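Local coordinates for protein amidohydrolase (Thermotoga maritima, PDB 3OOQ) that probably hydrolyses amide-type bonds, as many enzymes of the amidohydrolase family do, perhaps acting as an allantoinase, at residues S121-G126 / R160-R165; F154-K159 / K280-D285; H226-D231 / H251-Y256; V271-T276 / M304-V309. All blocks are in the same frame, centred on the assembly; numbering follows the deposited sequence.

How the contacts relate
The four contacts run as a chain of neighbours, a worked case of how loops at strand ends knit a TIM-barrel enzyme together. Contacts 2 and 3 lie closest, with centres about 9 Å apart, and are joined by a probable hydrogen bond, Phe154 N to His226 O, 2.9 Å. Contact 1, about 12 Å from contact 2 between centres, shares helix 156-164 with it and joins it through Ser121 OG and Asn157 ND2, 2.7 Å apart. His251 ND1 of contact 3 meets Gly272 O of contact 4 at 2.8 Å. By family resemblance, contacts 3 and 4 probably border the active site; contact 1 is about 20 Å from contact 4 between centres, yet touches contact 3 through Ser121 and His226.

Contact 1: residues S121-G126 / R160-R165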
loop_
_atom_site.group_PDB
_atom_site.type_symbol
_atom_site.label_atom_id
_atom_site.label_comp_id
_atom_site.label_asym_id
_atom_site.label_seq_id
_atom_site.Cartn_x
_atom_site.Cartn_y
_atom_site.Cartn_z
ATOM N N SER F 121 -15.061 19.940 12.520
ATOM C CA SER F 121 -16.201 19.388 11.802
ATOM C C SER F 121 -15.859 18.098 11.038
ATOM O O SER F 121 -16.538 17.726 10.081
ATOM C CB SER F 121 -16.722 20.441 10.840
ATOM O OG SER F 121 -15.714 20.790 9.901
ATOM N N ALA F 122 -14.801 17.422 11.466
ATOM C CA ALA F 122 -14.433 16.143 10.867
ATOM C C ALA F 122 -15.466 15.065 11.158
ATOM O O ALA F 122 -15.760 14.236 10.284
ATOM C CB ALA F 122 -13.056 15.703 11.371
ATOM N N ASN F 123 -15.996 15.051 12.383
ATOM C CA ASN F 123 -16.851 13.950 12.830
ATOM C C ASN F 123 -18.331 14.273 12.842
ATOM O O ASN F 123 -18.703 15.361 13.280
ATOM C CB ASN F 123 -16.478 13.506 14.236
ATOM C CG ASN F 123 -15.076 12.947 14.323
ATOM O OD1 ASN F 123 -14.432 12.716 13.310
ATOM N ND2 ASN F 123 -14.600 12.729 15.540
ATOM N N PRO F 124 -19.174 13.312 12.395
ATOM C CA PRO F 124 -20.619 13.444 12.604
ATOM C C PRO F 124 -20.919 13.869 14.049
ATOM O O PRO F 124 -21.710 14.792 14.250
ATOM C CB PRO F 124 -21.146 12.049 12.269
ATOM C CG PRO F 124 -20.230 11.588 11.118
ATOM C CD PRO F 124 -18.846 12.172 11.508
ATOM N N VAL F 125 -20.271 13.222 15.024
ATOM C CA VAL F 125 -20.341 13.616 16.441
ATOM C C VAL F 125 -18.916 13.827 16.933
ATOM O O VAL F 125 -18.163 12.867 17.104
ATOM C CB VAL F 125 -21.073 12.567 17.333
ATOM C CG1 VAL F 125 -21.279 13.122 18.762
ATOM C CG2 VAL F 125 -22.446 12.182 16.740
ATOM N N GLY F 126 -18.546 15.084 17.157
ATOM C CA GLY F 126 -17.141 15.450 17.371
ATOM C C GLY F 126 -16.605 15.557 18.804
ATOM O O GLY F 126 -15.413 15.340 19.032
ATOM N N ARG F 160 -16.248 13.471 3.569
ATOM C CA ARG F 160 -14.910 13.473 2.956
ATOM C C ARG F 160 -13.922 12.741 3.874
ATOM O O ARG F 160 -13.215 11.839 3.423
ATOM C CB ARG F 160 -14.395 14.890 2.659
ATOM C CG ARG F 160 -12.937 14.927 2.145
ATOM C CD ARG F 160 -12.341 16.345 2.077
ATOM N NE ARG F 160 -12.379 17.040 3.376
ATOM C CZ ARG F 160 -11.471 16.914 4.360
ATOM N NH1 ARG F 160 -10.408 16.107 4.225
ATOM N NH2 ARG F 160 -11.630 17.604 5.493
ATOM N N VAL F 161 -13.887 13.130 5.155
ATOM C CA VAL F 161 -12.993 12.478 6.139
ATOM C C VAL F 161 -13.204 10.954 6.240
ATOM O O VAL F 161 -12.236 10.160 6.157
ATOM C CB VAL F 161 -13.074 13.125 7.547
ATOM C CG1 VAL F 161 -12.381 12.251 8.584
ATOM C CG2 VAL F 161 -12.432 14.512 7.542
ATOM N N TYR F 162 -14.453 10.526 6.397
ATOM C CA TYR F 162 -14.666 9.086 6.534
ATOM C C TYR F 162 -14.674 8.342 5.194
ATOM O O TYR F 162 -14.207 7.199 5.109
ATOM C CB TYR F 162 -15.793 8.746 7.548
ATOM C CG TYR F 162 -15.291 9.163 8.909
ATOM C CD1 TYR F 162 -14.455 8.313 9.661
ATOM C CD2 TYR F 162 -15.514 10.470 9.390
ATOM C CE1 TYR F 162 -13.902 8.730 10.878
ATOM C CE2 TYR F 162 -14.977 10.880 10.606
ATOM C CZ TYR F 162 -14.173 10.009 11.350
ATOM O OH TYR F 162 -13.617 10.436 12.553
ATOM N N GLY F 163 -15.142 9.020 4.140
ATOM C CA GLY F 163 -15.068 8.463 2.783
ATOM C C GLY F 163 -13.618 8.182 2.391
ATOM O O GLY F 163 -13.321 7.124 1.856
ATOM N N GLU F 164 -12.707 9.101 2.694
ATOM C CA GLU F 164 -11.260 8.851 2.463
ATOM C C GLU F 164 -10.733 7.661 3.303
ATOM O O GLU F 164 -9.848 6.940 2.856
ATOM C CB GLU F 164 -10.408 10.113 2.696
ATOM C CG GLU F 164 -10.419 11.140 1.516
ATOM C CD GLU F 164 -9.879 12.556 1.888
ATOM O OE1 GLU F 164 -9.415 12.754 3.047
ATOM O OE2 GLU F 164 -9.920 13.471 1.021
ATOM N N ARG F 165 -11.287 7.457 4.496
ATOM C CA ARG F 165 -10.980 6.269 5.314
ATOM C C ARG F 165 -11.728 4.995 4.838
ATOM O O ARG F 165 -11.575 3.915 5.432
ATOM C CB ARG F 165 -11.264 6.528 6.808
ATOM C CG ARG F 165 -10.282 7.498 7.523
ATOM C CD ARG F 165 -10.756 7.926 8.919
ATOM N NE ARG F 165 -11.045 6.779 9.778
ATOM C CZ ARG F 165 -10.174 6.181 10.597
ATOM N NH1 ARG F 165 -10.553 5.121 11.306
ATOM N NH2 ARG F 165 -8.929 6.617 10.715
#
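Ala122 meets the helix of residues 160-164 through both its side chain and its carbonyl. Its CB rests 4.1 Å from Val161 CG2, a small apolar touch, while its O lies at the edge of the Tyr162 ring, 3.5 Å from CE2 and near the ring plane. Asn123 follows and makes the polar link of the contact. Its CG stands beside the backbone N (chi1 -63°), and the amide reaches across to the phenol, whose OH donates to Asn123 OD1 over a short 2.5 Å. The amide and ring planes are 53° apart, and the hydroxyl comes from above the carbonyl plane. The ND2 end of the same amide is bound to Glu82 O and Thr88 OG1, which fixes the rotation of the group and presents OD1 to the tyrosine. In the fold, a member of the TIM-barrel clan, these residues form the approach to strand 125-133, which runs antiparallel to strand 143-153; helix 156-164, which follows the latter strand, carries Tyr162. Tyr162 OH also accepts from the backbone N of Asp85, so the hydroxyl is gripped from two loops at once. A phenylalanine here would probably leave Asn123 OD1 and Asp85 N without this shared mate, and a tie between the helix and two loops would go with it. Pro124 comes next, its CD 4.2 Å from Tyr162 CE2, the two side chains crossing obliquely. The proline also packs against Val178 and Ile179 of helix 172-198.

Contact 2: residues F154-K159 / K280-D285; sequences FGENPK and KLELKD
Glu156 and Glu282 slide past each other in opposite directions, each carboxylate reaching the other's backbone. Glu156 N, in the first turn of helix 156-164, donates to Glu282 OE1 at 2.9 Å in a nearly straight bond (166°) that comes from above the carboxylate plane; a loop carboxylate taking up an N-H at a helix start is a common way to satisfy it. In return Glu282 N donates to Glu156 OE2 at 2.7 Å, on the syn side but more bent. The exchange brings like charges within 4.2 Å, OE2 of Glu156 to OE1 of Glu282, with the two carboxylate planes 32° apart; the N-H groups at the start of the helical turns would probably soften that repulsion. Glu282 places its CG between the backbone N and the carbonyl carbon (chi1 66°), with the chain extended beyond CG. Gly155, at the N-cap position, passes so near Glu282 OE1 that a side chain on it would clash. The other oxygen of Glu156, OE1, accepts from a water that in turn accepts from Leu281 N.

Lys280 also runs opposite to Glu156, but crosses Asn157 at about a right angle. Its NZ donates to Asn157 OD1 at 2.8 Å from above the amide plane, and forms a salt bridge with Glu282 OE2 at 2.7 Å on the anti lone pair. Asn157 ND2 is turned to Ser121 OG. In this TIM-barrel-clan fold the contact ties the loop between strand 269-271 and helix 290-297 to helix 156-164; Arg172 of helix 172-198 flanks Glu156, and Phe154 packs on helix 230-243.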
loop_
_atom_site.group_PDB
_atom_site.type_symbol
_atom_site.label_atom_id
_atom_site.label_comp_id
_atom_site.label_asym_id
_atom_site.label_seq_id
_atom_site.Cartn_x
_atom_site.Cartn_y
_atom_site.Cartn_z
ATOM N N PHE F 154 -22.387 18.097 9.606
ATOM C CA PHE F 154 -23.126 17.656 8.430
ATOM C C PHE F 154 -22.398 18.178 7.222
ATOM O O PHE F 154 -21.463 18.969 7.360
ATOM C CB PHE F 154 -24.550 18.263 8.455
ATOM C CG PHE F 154 -25.387 17.740 9.574
ATOM C CD1 PHE F 154 -25.266 18.267 10.864
ATOM C CD2 PHE F 154 -26.218 16.660 9.372
ATOM C CE1 PHE F 154 -26.013 17.744 11.923
ATOM C CE2 PHE F 154 -26.964 16.130 10.425
ATOM C CZ PHE F 154 -26.865 16.678 11.695
ATOM N N GLY F 155 -22.812 17.730 6.039
ATOM C CA GLY F 155 -22.284 18.263 4.788
ATOM C C GLY F 155 -20.976 17.604 4.378
ATOM O O GLY F 155 -20.733 16.440 4.699
ATOM N N GLU F 156 -20.145 18.343 3.647
ATOM C CA GLU F 156 -18.981 17.763 2.949
ATOM C C GLU F 156 -17.907 17.217 3.873
ATOM O O GLU F 156 -17.340 16.159 3.589
ATOM C CB GLU F 156 -18.341 18.780 1.986
ATOM C CG GLU F 156 -19.236 19.202 0.804
ATOM C CD GLU F 156 -18.577 20.244 -0.094
ATOM O OE1 GLU F 156 -17.334 20.244 -0.202
ATOM O OE2 GLU F 156 -19.294 21.061 -0.708
ATOM N N ASN F 157 -17.635 17.922 4.980
ATOM C CA ASN F 157 -16.485 17.583 5.836
ATOM C C ASN F 157 -16.537 16.158 6.397
ATOM O O ASN F 157 -15.631 15.375 6.128
ATOM C CB ASN F 157 -16.231 18.655 6.942
ATOM C CG ASN F 157 -15.800 20.004 6.374
ATOM O OD1 ASN F 157 -15.577 20.140 5.180
ATOM N ND2 ASN F 157 -15.700 21.018 7.241
ATOM N N PRO F 158 -17.610 15.792 7.138
ATOM C CA PRO F 158 -17.620 14.422 7.687
ATOM C C PRO F 158 -17.602 13.287 6.639
ATOM O O PRO F 158 -16.931 12.282 6.849
ATOM C CB PRO F 158 -18.915 14.369 8.518
ATOM C CG PRO F 158 -19.791 15.493 7.953
ATOM C CD PRO F 158 -18.801 16.567 7.566
ATOM N N LYS F 159 -18.320 13.443 5.529
ATOM C CA LYS F 159 -18.295 12.417 4.493
ATOM C C LYS F 159 -16.973 12.352 3.690
ATOM O O LYS F 159 -16.642 11.289 3.176
ATOM C CB LYS F 159 -19.506 12.538 3.551
ATOM C CG LYS F 159 -19.502 13.754 2.619
ATOM C CD LYS F 159 -20.624 13.634 1.539
ATOM C CE LYS F 159 -20.614 14.833 0.571
ATOM N NZ LYS F 159 -21.354 14.499 -0.685
ATOM N N LYS F 280 -15.115 25.557 -0.735
ATOM C CA LYS F 280 -15.892 24.343 -1.022
ATOM C C LYS F 280 -17.156 24.672 -1.772
ATOM O O LYS F 280 -17.687 25.799 -1.698
ATOM C CB LYS F 280 -16.270 23.601 0.277
ATOM C CG LYS F 280 -15.059 23.003 1.027
ATOM C CD LYS F 280 -15.460 22.352 2.359
ATOM C CE LYS F 280 -15.999 23.391 3.367
ATOM N NZ LYS F 280 -16.602 22.689 4.550
ATOM N N LEU F 281 -17.634 23.675 -2.502
ATOM C CA LEU F 281 -18.908 23.733 -3.185
ATOM C C LEU F 281 -20.038 24.192 -2.258
ATOM O O LEU F 281 -20.866 25.024 -2.658
ATOM C CB LEU F 281 -19.221 22.343 -3.713
ATOM C CG LEU F 281 -20.368 22.168 -4.683
ATOM C CD1 LEU F 281 -20.057 22.938 -5.970
ATOM C CD2 LEU F 281 -20.567 20.652 -4.913
ATOM N N GLU F 282 -20.059 23.649 -1.030
ATOM C CA GLU F 282 -21.100 23.962 -0.059
ATOM C C GLU F 282 -20.989 25.412 0.441
ATOM O O GLU F 282 -21.915 25.935 1.040
ATOM C CB GLU F 282 -21.145 22.951 1.111
ATOM C CG GLU F 282 -19.906 22.920 2.058
ATOM C CD GLU F 282 -19.995 21.822 3.133
ATOM O OE1 GLU F 282 -20.991 21.061 3.152
ATOM O OE2 GLU F 282 -19.054 21.709 3.959
ATOM N N LEU F 283 -19.863 26.054 0.156
ATOM C CA LEU F 283 -19.671 27.475 0.471
ATOM C C LEU F 283 -19.940 28.405 -0.717
ATOM O O LEU F 283 -19.755 29.616 -0.601
ATOM C CB LEU F 283 -18.245 27.717 1.006
ATOM C CG LEU F 283 -17.828 26.925 2.249
ATOM C CD1 LEU F 283 -16.468 27.377 2.785
ATOM C CD2 LEU F 283 -18.864 27.062 3.331
ATOM N N LYS F 284 -20.377 27.865 -1.852
ATOM C CA LYS F 284 -20.521 28.692 -3.076
ATOM C C LYS F 284 -21.440 29.927 -2.939
ATOM O O LYS F 284 -21.199 30.939 -3.594
ATOM C CB LYS F 284 -20.954 27.847 -4.282
ATOM C CG LYS F 284 -22.432 27.514 -4.352
ATOM C CD LYS F 284 -22.788 26.790 -5.671
ATOM C CE LYS F 284 -24.264 26.964 -6.016
ATOM N NZ LYS F 284 -24.835 25.761 -6.711
ATOM N N ASP F 285 -22.482 29.833 -2.111
ATOM C CA ASP F 285 -23.416 30.958 -1.908
ATOM C C ASP F 285 -23.199 31.737 -0.604
ATOM O O ASP F 285 -24.092 32.468 -0.154
ATOM C CB ASP F 285 -24.877 30.481 -2.008
ATOM C CG ASP F 285 -25.303 30.205 -3.442
ATOM O OD1 ASP F 285 -24.621 30.656 -4.376
ATOM O OD2 ASP F 285 -26.324 29.534 -3.652
HETATM O O HOH W 1 -16.023 21.303 -2.205
#

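Contact 3: residues H226-D231 / H251-Y256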
loop_
_atom_site.group_PDB
_atom_site.type_symbol
_atom_site.label_atom_id
_atom_site.label_comp_id
_atom_site.label_asym_id
_atom_site.label_seq_id
_atom_site.Cartn_x
_atom_site.Cartn_y
_atom_site.Cartn_z
ATOM N N HIS F 226 -22.886 21.848 12.937
ATOM C CA HIS F 226 -22.152 22.435 11.809
ATOM C C HIS F 226 -22.892 22.083 10.517
ATOM O O HIS F 226 -23.039 20.896 10.204
ATOM C CB HIS F 226 -20.704 21.863 11.811
ATOM C CG HIS F 226 -19.919 22.088 10.550
ATOM N ND1 HIS F 226 -20.166 21.408 9.365
ATOM C CD2 HIS F 226 -18.854 22.888 10.302
ATOM C CE1 HIS F 226 -19.298 21.796 8.443
ATOM N NE2 HIS F 226 -18.496 22.704 8.984
ATOM N N ALA F 227 -23.351 23.099 9.786
ATOM C CA ALA F 227 -24.036 22.905 8.502
ATOM C C ALA F 227 -23.982 24.136 7.616
ATOM O O ALA F 227 -24.216 25.252 8.081
ATOM C CB ALA F 227 -25.511 22.484 8.705
ATOM N N HIS F 228 -23.712 23.925 6.329
ATOM C CA HIS F 228 -23.584 25.029 5.380
ATOM C C HIS F 228 -24.751 25.054 4.417
ATOM O O HIS F 228 -25.486 26.030 4.374
ATOM C CB HIS F 228 -22.256 24.936 4.604
ATOM C CG HIS F 228 -21.044 25.158 5.451
ATOM N ND1 HIS F 228 -20.676 26.407 5.911
ATOM C CD2 HIS F 228 -20.116 24.292 5.931
ATOM C CE1 HIS F 228 -19.573 26.302 6.635
ATOM N NE2 HIS F 228 -19.214 25.028 6.666
ATOM N N ARG F 229 -24.909 23.980 3.639
ATOM C CA ARG F 229 -25.947 23.916 2.623
ATOM C C ARG F 229 -27.341 23.861 3.270
ATOM O O ARG F 229 -27.507 23.280 4.334
ATOM C CB ARG F 229 -25.698 22.726 1.684
ATOM C CG ARG F 229 -26.254 22.928 0.278
ATOM C CD ARG F 229 -25.770 21.832 -0.674
ATOM N NE ARG F 229 -26.365 20.545 -0.327
ATOM C CZ ARG F 229 -26.125 19.397 -0.950
ATOM N NH1 ARG F 229 -25.279 19.355 -1.984
ATOM N NH2 ARG F 229 -26.738 18.285 -0.542
ATOM N N ALA F 230 -28.336 24.489 2.643
ATOM C CA ALA F 230 -29.664 24.643 3.267
ATOM C C ALA F 230 -30.267 23.295 3.705
ATOM O O ALA F 230 -30.848 23.193 4.798
ATOM C CB ALA F 230 -30.648 25.412 2.320
ATOM N N ASP F 231 -30.120 22.276 2.858
ATOM C CA ASP F 231 -30.640 20.946 3.172
ATOM C C ASP F 231 -29.986 20.298 4.405
ATOM O O ASP F 231 -30.670 19.609 5.161
ATOM C CB ASP F 231 -30.604 19.991 1.954
ATOM C CG ASP F 231 -29.192 19.782 1.388
ATOM O OD1 ASP F 231 -28.391 20.722 1.382
ATOM O OD2 ASP F 231 -28.874 18.666 0.939
ATOM N N HIS F 251 -22.118 28.085 11.511
ATOM C CA HIS F 251 -21.881 28.623 10.154
ATOM C C HIS F 251 -23.191 28.994 9.442
ATOM O O HIS F 251 -23.410 30.171 9.127
ATOM C CB HIS F 251 -21.026 27.699 9.286
ATOM C CG HIS F 251 -19.860 27.097 10.006
ATOM N ND1 HIS F 251 -18.782 27.844 10.434
ATOM C CD2 HIS F 251 -19.600 25.815 10.368
ATOM C CE1 HIS F 251 -17.910 27.050 11.037
ATOM N NE2 HIS F 251 -18.378 25.814 11.004
ATOM N N GLY F 252 -24.038 27.999 9.175
ATOM C CA GLY F 252 -25.354 28.240 8.564
ATOM C C GLY F 252 -25.252 29.080 7.300
ATOM O O GLY F 252 -26.047 29.992 7.071
ATOM N N THR F 253 -24.267 28.746 6.477
ATOM C CA THR F 253 -23.941 29.507 5.273
ATOM C C THR F 253 -25.172 29.855 4.419
ATOM O O THR F 253 -25.290 30.989 3.959
ATOM C CB THR F 253 -22.869 28.750 4.462
ATOM O OG1 THR F 253 -21.659 28.740 5.224
ATOM C CG2 THR F 253 -22.593 29.413 3.125
ATOM N N GLU F 254 -26.088 28.894 4.243
ATOM C CA GLU F 254 -27.302 29.111 3.460
ATOM C C GLU F 254 -28.559 29.308 4.303
ATOM O O GLU F 254 -29.676 29.184 3.782
ATOM C CB GLU F 254 -27.499 27.966 2.454
ATOM C CG GLU F 254 -26.383 27.880 1.431
ATOM C CD GLU F 254 -26.708 26.967 0.267
ATOM O OE1 GLU F 254 -27.653 26.148 0.366
ATOM O OE2 GLU F 254 -26.010 27.091 -0.762
ATOM N N ALA F 255 -28.384 29.631 5.592
ATOM C CA ALA F 255 -29.510 29.876 6.507
ATOM C C ALA F 255 -30.450 30.965 5.975
ATOM O O ALA F 255 -31.662 30.921 6.215
ATOM C CB ALA F 255 -29.013 30.228 7.926
ATOM N N TYR F 256 -29.888 31.913 5.225
ATOM C CA TYR F 256 -30.672 33.003 4.669
ATOM C C TYR F 256 -31.749 32.517 3.691
ATOM O O TYR F 256 -32.775 33.178 3.509
ATOM C CB TYR F 256 -29.764 34.066 4.040
ATOM C CG TYR F 256 -29.098 33.670 2.733
ATOM C CD1 TYR F 256 -29.762 33.817 1.507
ATOM C CD2 TYR F 256 -27.788 33.178 2.720
ATOM C CE1 TYR F 256 -29.139 33.460 0.303
ATOM C CE2 TYR F 256 -27.156 32.828 1.524
ATOM C CZ TYR F 256 -27.834 32.966 0.324
ATOM O OH TYR F 256 -27.193 32.625 -0.855
#
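Glu254 N donates to His228 O at 2.9 Å, and Gly252 N reaches Ala227 O in a weak, bent bond. These backbone bonds carry the parallel pairing of strands 223-227 and 247-249, seen in the bridge of Ala227 with His251, into the loops beyond.

Among the side chains, His228 ND1 and Thr253 OG1 are joined by a nearly straight hydrogen bond (2.6 Å, 167°), the threonine lying at the edge of the imidazole, near its plane. Glu254 CG stands beside the backbone N (chi1 -63°); the chain is extended beyond it, and OE1 accepts from Ala230 N at 2.9 Å, on its anti side. Ala230 opens helix 230-243, with Arg229 at the N-cap position. Glu254 OE1 also binds Gln100 of a neighbouring subunit, and OE2 makes a salt bridge with Lys257. An alanine in place of Glu254 would probably leave Ala230 N without its acceptor, Gln100 of the neighbouring subunit without its mate, and Lys257 with only Asp285 of these two carboxylates.

The His228 and His251 ring planes are nearly parallel (18°) but slid apart, centroids 4.8 Å from each other, with His228 CE1 3.3 Å from His251 CB. His226 completes an aromatic cluster. His251 ND1 is hydrogen-bonded to Gly272 O. Histidines at the ends of barrel strands bind metal in many amidohydrolases, and His226 and His251 probably have a like role.

Around the contact, strand 143-153 flanks His226, helix 230-243 packs over Ala227, and helix 290-297 takes the side chains of Ala255 and Tyr256.

Contact 4: residues V271-T276 / M304-V309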
loop_
_atom_site.group_PDB
_atom_site.type_symbol
_atom_site.label_atom_id
_atom_site.label_comp_id
_atom_site.label_asym_id
_atom_site.label_seq_id
_atom_site.Cartn_x
_atom_site.Cartn_y
_atom_site.Cartn_z
ATOM N N VAL F 271 -23.154 32.625 12.692
ATOM C CA VAL F 271 -22.710 32.847 11.309
ATOM C C VAL F 271 -21.199 33.088 11.268
ATOM O O VAL F 271 -20.582 33.411 12.289
ATOM C CB VAL F 271 -23.477 33.999 10.586
ATOM C CG1 VAL F 271 -24.976 33.782 10.642
ATOM C CG2 VAL F 271 -23.147 35.359 11.202
ATOM N N GLY F 272 -20.613 32.899 10.086
ATOM C CA GLY F 272 -19.172 32.999 9.922
ATOM C C GLY F 272 -18.540 31.615 9.880
ATOM O O GLY F 272 -19.198 30.622 10.201
ATOM N N PRO F 273 -17.276 31.534 9.434
ATOM C CA PRO F 273 -16.493 32.693 8.977
ATOM C C PRO F 273 -17.055 33.270 7.661
ATOM O O PRO F 273 -17.527 32.515 6.818
ATOM C CB PRO F 273 -15.103 32.095 8.750
ATOM C CG PRO F 273 -15.410 30.640 8.275
ATOM C CD PRO F 273 -16.643 30.244 9.073
ATOM N N LEU F 274 -16.987 34.588 7.498
ATOM C CA LEU F 274 -17.524 35.280 6.315
ATOM C C LEU F 274 -16.477 36.056 5.496
ATOM O O LEU F 274 -16.558 36.123 4.267
ATOM C CB LEU F 274 -18.661 36.229 6.725
ATOM C CG LEU F 274 -19.989 35.624 7.159
ATOM C CD1 LEU F 274 -20.848 36.706 7.825
ATOM C CD2 LEU F 274 -20.733 34.958 5.979
ATOM N N LEU F 275 -15.513 36.652 6.189
ATOM C CA LEU F 275 -14.372 37.287 5.552
ATOM C C LEU F 275 -13.336 36.226 5.152
ATOM O O LEU F 275 -12.245 36.176 5.709
ATOM C CB LEU F 275 -13.735 38.299 6.514
ATOM C CG LEU F 275 -12.675 39.263 5.960
ATOM C CD1 LEU F 275 -13.307 40.490 5.354
ATOM C CD2 LEU F 275 -11.701 39.667 7.044
ATOM N N THR F 276 -13.682 35.394 4.170
ATOM C CA THR F 276 -12.898 34.207 3.839
ATOM C C THR F 276 -13.258 33.672 2.448
ATOM O O THR F 276 -14.339 33.950 1.927
ATOM C CB THR F 276 -13.097 33.098 4.902
ATOM O OG1 THR F 276 -12.029 32.154 4.817
ATOM C CG2 THR F 276 -14.466 32.360 4.724
HETATM N N MSE F 304 -18.855 34.482 14.326
HETATM C CA MSE F 304 -17.591 33.803 14.644
HETATM C C MSE F 304 -16.501 34.115 13.624
HETATM O O MSE F 304 -16.790 34.420 12.468
HETATM C CB MSE F 304 -17.780 32.274 14.706
HETATM C CG MSE F 304 -18.003 31.609 13.341
HETATM SE SE MSE F 304 -17.729 29.685 13.408
HETATM C CE MSE F 304 -19.617 29.144 13.575
ATOM N N CYS F 305 -15.249 34.000 14.066
ATOM C CA CYS F 305 -14.103 33.959 13.167
ATOM C C CYS F 305 -13.831 32.535 12.693
ATOM O O CYS F 305 -13.097 32.331 11.716
ATOM C CB CYS F 305 -12.859 34.489 13.889
ATOM S SG CYS F 305 -12.892 36.277 14.103
ATOM N N ASP F 306 -14.417 31.560 13.390
ATOM C CA ASP F 306 -14.027 30.142 13.253
ATOM C C ASP F 306 -12.502 29.998 13.329
ATOM O O ASP F 306 -11.893 29.216 12.576
ATOM C CB ASP F 306 -14.538 29.554 11.937
ATOM C CG ASP F 306 -14.532 28.025 11.925
ATOM O OD1 ASP F 306 -14.452 27.397 12.998
ATOM O OD2 ASP F 306 -14.626 27.459 10.825
ATOM N N HIS F 307 -11.887 30.743 14.242
ATOM C CA HIS F 307 -10.424 30.738 14.375
ATOM C C HIS F 307 -9.918 29.290 14.382
ATOM O O HIS F 307 -10.431 28.493 15.157
ATOM C CB HIS F 307 -10.023 31.472 15.657
ATOM C CG HIS F 307 -8.550 31.490 15.913
ATOM N ND1 HIS F 307 -7.776 32.615 15.713
ATOM C CD2 HIS F 307 -7.715 30.531 16.376
ATOM C CE1 HIS F 307 -6.523 32.345 16.044
ATOM N NE2 HIS F 307 -6.461 31.088 16.452
ATOM N N PRO F 308 -8.885 28.947 13.561
ATOM C CA PRO F 308 -7.952 29.764 12.773
ATOM C C PRO F 308 -8.333 30.198 11.345
ATOM O O PRO F 308 -7.523 30.847 10.684
ATOM C CB PRO F 308 -6.701 28.881 12.718
ATOM C CG PRO F 308 -7.267 27.490 12.643
ATOM C CD PRO F 308 -8.418 27.545 13.636
ATOM N N VAL F 309 -9.535 29.884 10.881
ATOM C CA VAL F 309 -9.930 30.254 9.517
ATOM C C VAL F 309 -9.757 31.766 9.315
ATOM O O VAL F 309 -9.188 32.197 8.302
ATOM C CB VAL F 309 -11.357 29.774 9.165
ATOM C CG1 VAL F 309 -11.783 30.329 7.817
ATOM C CG2 VAL F 309 -11.422 28.221 9.165
#
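Met304, built as selenomethionine, lays its side chain against the backbone of Val271 and Gly272. From the backbone its CG stands between the N and the carbonyl carbon (chi1 72°). CB lies 3.9 Å from Val271 O, and CG comes closer to the same oxygen, at 3.3 Å. SE is 3.6 Å from Gly272 O, and a bend at chi3 brings the terminal CE to 3.7 Å from the same Gly272 O. The residue's own N donates to Val271 O at 2.9 Å in a nearly straight bond (171°), continuing the parallel pair of strands 269-271 and 301-303.

Gly272 has backbone angles that call for glycine, and a side chain there would also clash with Met304 O. The peptide that follows is cis, turning Pro273 onto the second loop. There Pro273 CB touches Cys305 O at 3.6 Å, CG meets Val309 CG1 at 3.7 Å, and CD lies 3.6 Å from Asp306 CB. Proline and aspartate run side by side, whereas Val309 crosses the proline at about a right angle.

One direct hydrogen bond crosses the contact, and Gln318 of helix 315-321 bridges both loops through Leu274 N, Leu275 N and Met304 O; the rest is close packing. Pro273 packs against Asp306, which lies beside His63, His65 and His251; aspartate after the last barrel strand is commonly catalytic or metal-binding in amidohydrolases, and such a role is probable here.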